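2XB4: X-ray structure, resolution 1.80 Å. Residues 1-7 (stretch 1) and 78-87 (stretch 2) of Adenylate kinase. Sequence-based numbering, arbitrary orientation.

Stretch 1, residues 1-7: MNILIFG
Stretch 2 (78-87) DGWLLDGFPR

Two short strands, 80-83 and the one ending at F6, lie side by side in parallel, their N-to-C directions 22° apart (signed crossing -22°) and their axes 4.7 Å apart at closest. Both are extended: over N2 to F6, phi runs from -105° at L4 to -130° at I3 and psi from 126° to 142°, and W80 to D83 keep phi between -98° at L82 and -139° at W80, with psi from 112° at L81 to 159° at W80. The register pairs N2 with W80, I3 with L81, L4 with L82 and I5 with D83; CA atoms of I3 and L81 sit 4.7 Å apart, those of L4 and L82 4.8 Å, and those of I5 and D83 have opened to 5.4 Å.

Three strong bonds form the ladder: I3 N to W80 O at 2.8 Å, L82 N to I3 O at 2.8 Å, and I5 N to L82 O at 3.1 Å. I3 and L82 thus each use both N and O, the usual parallel pattern. The ladder frays at its start, where W80 N gives only weak bonds, to M1 O at 3.2 Å and to N2 OD1 at 3.4 Å. Beyond its other end, water takes over: one molecule donates to I5 O (2.8 Å from its oxygen) and D83 OD1 (2.8 Å), while another donates to I5 O (2.7 Å) and accepts from G84 N (3.2 Å).

Glycine flanks the second strand. G79, at phi 123° and psi 142°, has its CA 3.2 Å from M1 O, and a CB there would clash with that oxygen as well as with the preceding carbonyl. At G84, phi 103° and psi -5° by themselves call for glycine, since a CB would be jammed against the preceding carbonyl O; it would have nothing of the first stretch within 5.5 Å. A cis peptide precedes P86.

Side chains alternate between the faces of the sheet. N2, L4, W80 and L82 share one. W80 (chi1 41°, p; chi2 -100°) sends its CB to this face, and its indole then comes nearer the first stretch; 94 Å² of the residue is covered, the most of any residue here. N2 (m, chi2 -29°) lies over it, its CB 3.6 Å from the centroid of the six-membered ring and 13° off the normal, so the methylene of a polar side chain makes a CH-pi contact over the ring face, with OD1 over the ring as well. L4 (m, p) meets the indole edge, CD1 to W80 CZ3 at 4.1 Å, and reaches P86 with CD2, 4.2 Å from the proline CD.

I3, I5, L81 and D83 occupy the other face. L81 (t, p) places its CD1 3.4 Å from I3 CG2 and 3.8 Å from I5 CG2, one methyl serving two beta-branched neighbours. I3 is m, t and I5 is t, t; I5 CG2 also packs on D83 CB at 3.7 Å. D83 (t, chi2 -4°) offers that methylene to the apolar contact while its carboxylate takes the water.

F6 (m, chi2 -89°) starts away from the second stretch, but its ring end returns: CZ lies 3.9 Å from P86 CD, and P86 O meets the ring edge, 3.6 Å from CE1. Altogether 611 Å² is buried, mostly by large apolar residues.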

# COMPACT_ATOMS: atom_id res chain seq x y z
N MET A 1 -19.63 32.58 15.20
CA MET A 1 -18.24 32.73 14.72
C MET A 1 -18.09 31.93 13.42
O MET A 1 -18.22 30.71 13.44
CB MET A 1 -17.26 32.16 15.75
CG MET A 1 -15.82 32.58 15.56
SD MET A 1 -14.68 31.52 16.57
CE MET A 1 -14.48 32.49 18.08
N ASN A 2 -17.74 32.62 12.34
CA ASN A 2 -17.52 32.08 11.04
C ASN A 2 -16.08 32.27 10.59
O ASN A 2 -15.52 33.36 10.65
CB ASN A 2 -18.47 32.71 10.03
CG ASN A 2 -19.96 32.45 10.35
OD1 ASN A 2 -20.33 31.44 10.95
ND2 ASN A 2 -20.82 33.39 9.94
N ILE A 3 -15.44 31.16 10.21
CA ILE A 3 -13.99 31.18 9.86
C ILE A 3 -13.72 30.50 8.49
O ILE A 3 -14.36 29.45 8.24
CB ILE A 3 -13.22 30.40 10.95
CG1 ILE A 3 -13.52 31.03 12.32
CG2 ILE A 3 -11.70 30.36 10.61
CD1 ILE A 3 -12.81 30.36 13.57
N LEU A 4 -12.85 31.07 7.62
CA LEU A 4 -12.36 30.42 6.38
C LEU A 4 -10.92 30.01 6.74
O LEU A 4 -10.24 30.81 7.38
CB LEU A 4 -12.17 31.43 5.20
CG LEU A 4 -13.43 31.70 4.38
CD1 LEU A 4 -14.26 32.59 5.25
CD2 LEU A 4 -13.05 32.42 3.10
N ILE A 5 -10.49 28.81 6.41
CA ILE A 5 -9.09 28.44 6.64
C ILE A 5 -8.42 28.07 5.31
O ILE A 5 -9.01 27.36 4.47
CB ILE A 5 -8.99 27.29 7.70
CG1 ILE A 5 -7.52 26.97 8.10
CG2 ILE A 5 -9.76 26.02 7.25
CD1 ILE A 5 -7.47 26.12 9.45
N PHE A 6 -7.19 28.57 5.12
CA PHE A 6 -6.40 28.21 3.95
C PHE A 6 -5.04 27.55 4.38
O PHE A 6 -4.32 28.06 5.26
CB PHE A 6 -6.05 29.47 3.11
CG PHE A 6 -7.26 30.19 2.52
CD1 PHE A 6 -7.76 29.83 1.25
CD2 PHE A 6 -7.91 31.19 3.23
CE1 PHE A 6 -8.86 30.54 0.65
CE2 PHE A 6 -9.00 31.88 2.71
CZ PHE A 6 -9.51 31.58 1.42
N GLY A 7 -4.61 26.54 3.62
CA GLY A 7 -3.20 26.10 3.74
C GLY A 7 -2.94 25.00 2.70
O GLY A 7 -3.91 24.34 2.25
N ASP A 78 -24.79 27.53 13.96
CA ASP A 78 -24.18 27.98 15.21
C ASP A 78 -22.65 28.23 15.00
O ASP A 78 -21.84 28.15 15.95
CB ASP A 78 -24.40 26.94 16.29
CG ASP A 78 -25.90 26.63 16.53
OD1 ASP A 78 -26.76 27.52 16.38
OD2 ASP A 78 -26.23 25.46 16.88
N GLY A 79 -22.23 28.45 13.76
CA GLY A 79 -20.86 28.84 13.54
C GLY A 79 -20.25 27.83 12.62
O GLY A 79 -20.60 26.64 12.70
N TRP A 80 -19.39 28.29 11.70
CA TRP A 80 -18.78 27.29 10.81
C TRP A 80 -17.30 27.56 10.58
O TRP A 80 -16.81 28.72 10.73
CB TRP A 80 -19.52 27.24 9.45
CG TRP A 80 -19.96 28.60 8.84
CD1 TRP A 80 -21.23 29.15 8.90
CD2 TRP A 80 -19.18 29.50 8.07
NE1 TRP A 80 -21.28 30.35 8.19
CE2 TRP A 80 -20.03 30.55 7.63
CE3 TRP A 80 -17.82 29.48 7.59
CZ2 TRP A 80 -19.56 31.60 6.83
CZ3 TRP A 80 -17.40 30.49 6.80
CH2 TRP A 80 -18.25 31.57 6.45
N LEU A 81 -16.60 26.51 10.16
CA LEU A 81 -15.21 26.60 9.68
C LEU A 81 -15.19 26.00 8.28
O LEU A 81 -15.44 24.80 8.11
CB LEU A 81 -14.27 25.78 10.57
CG LEU A 81 -12.78 25.61 10.07
CD1 LEU A 81 -12.01 26.97 10.12
CD2 LEU A 81 -12.11 24.52 11.00
N LEU A 82 -14.97 26.84 7.29
CA LEU A 82 -15.02 26.41 5.84
C LEU A 82 -13.61 26.14 5.34
O LEU A 82 -12.77 27.02 5.41
CB LEU A 82 -15.71 27.55 5.04
CG LEU A 82 -15.91 27.29 3.52
CD1 LEU A 82 -16.65 25.93 3.18
CD2 LEU A 82 -16.45 28.50 2.74
N ASP A 83 -13.35 24.92 4.86
CA ASP A 83 -12.02 24.41 4.64
C ASP A 83 -12.04 23.84 3.21
O ASP A 83 -12.78 22.93 2.92
CB ASP A 83 -11.84 23.34 5.72
CG ASP A 83 -10.56 22.60 5.62
OD1 ASP A 83 -9.81 22.83 4.67
OD2 ASP A 83 -10.28 21.77 6.54
N GLY A 84 -11.19 24.34 2.34
CA GLY A 84 -10.91 23.73 1.07
C GLY A 84 -11.60 24.43 -0.09
O GLY A 84 -11.41 24.07 -1.26
N PHE A 85 -12.42 25.42 0.26
CA PHE A 85 -13.11 26.25 -0.75
C PHE A 85 -13.07 27.66 -0.16
O PHE A 85 -13.39 27.81 1.02
CB PHE A 85 -14.56 25.77 -0.95
CG PHE A 85 -15.26 26.48 -1.99
CD1 PHE A 85 -15.80 27.70 -1.71
CD2 PHE A 85 -15.31 25.99 -3.29
CE1 PHE A 85 -16.43 28.41 -2.67
CE2 PHE A 85 -15.95 26.72 -4.32
CZ PHE A 85 -16.53 27.93 -4.01
N PRO A 86 -12.72 28.71 -0.96
CA PRO A 86 -12.50 28.73 -2.41
C PRO A 86 -11.07 28.31 -2.78
O PRO A 86 -10.15 28.43 -1.95
CB PRO A 86 -12.76 30.22 -2.77
CG PRO A 86 -12.33 30.94 -1.49
CD PRO A 86 -12.65 30.06 -0.36
N ARG A 87 -10.88 27.93 -4.02
CA ARG A 87 -9.51 27.60 -4.46
C ARG A 87 -8.89 28.63 -5.42
O ARG A 87 -7.67 28.59 -5.72
CB ARG A 87 -9.52 26.24 -5.19
CG ARG A 87 -9.78 25.03 -4.23
CD ARG A 87 -9.66 23.79 -5.14
NE ARG A 87 -8.33 23.14 -5.02
CZ ARG A 87 -7.83 22.29 -5.96
NH1 ARG A 87 -8.56 22.06 -7.10
NH2 ARG A 87 -6.65 21.65 -5.78
O HOH W 1 -20.28 30.44 16.86
O HOH W 2 -8.37 24.88 3.34
O HOH W 3 -10.75 27.49 2.45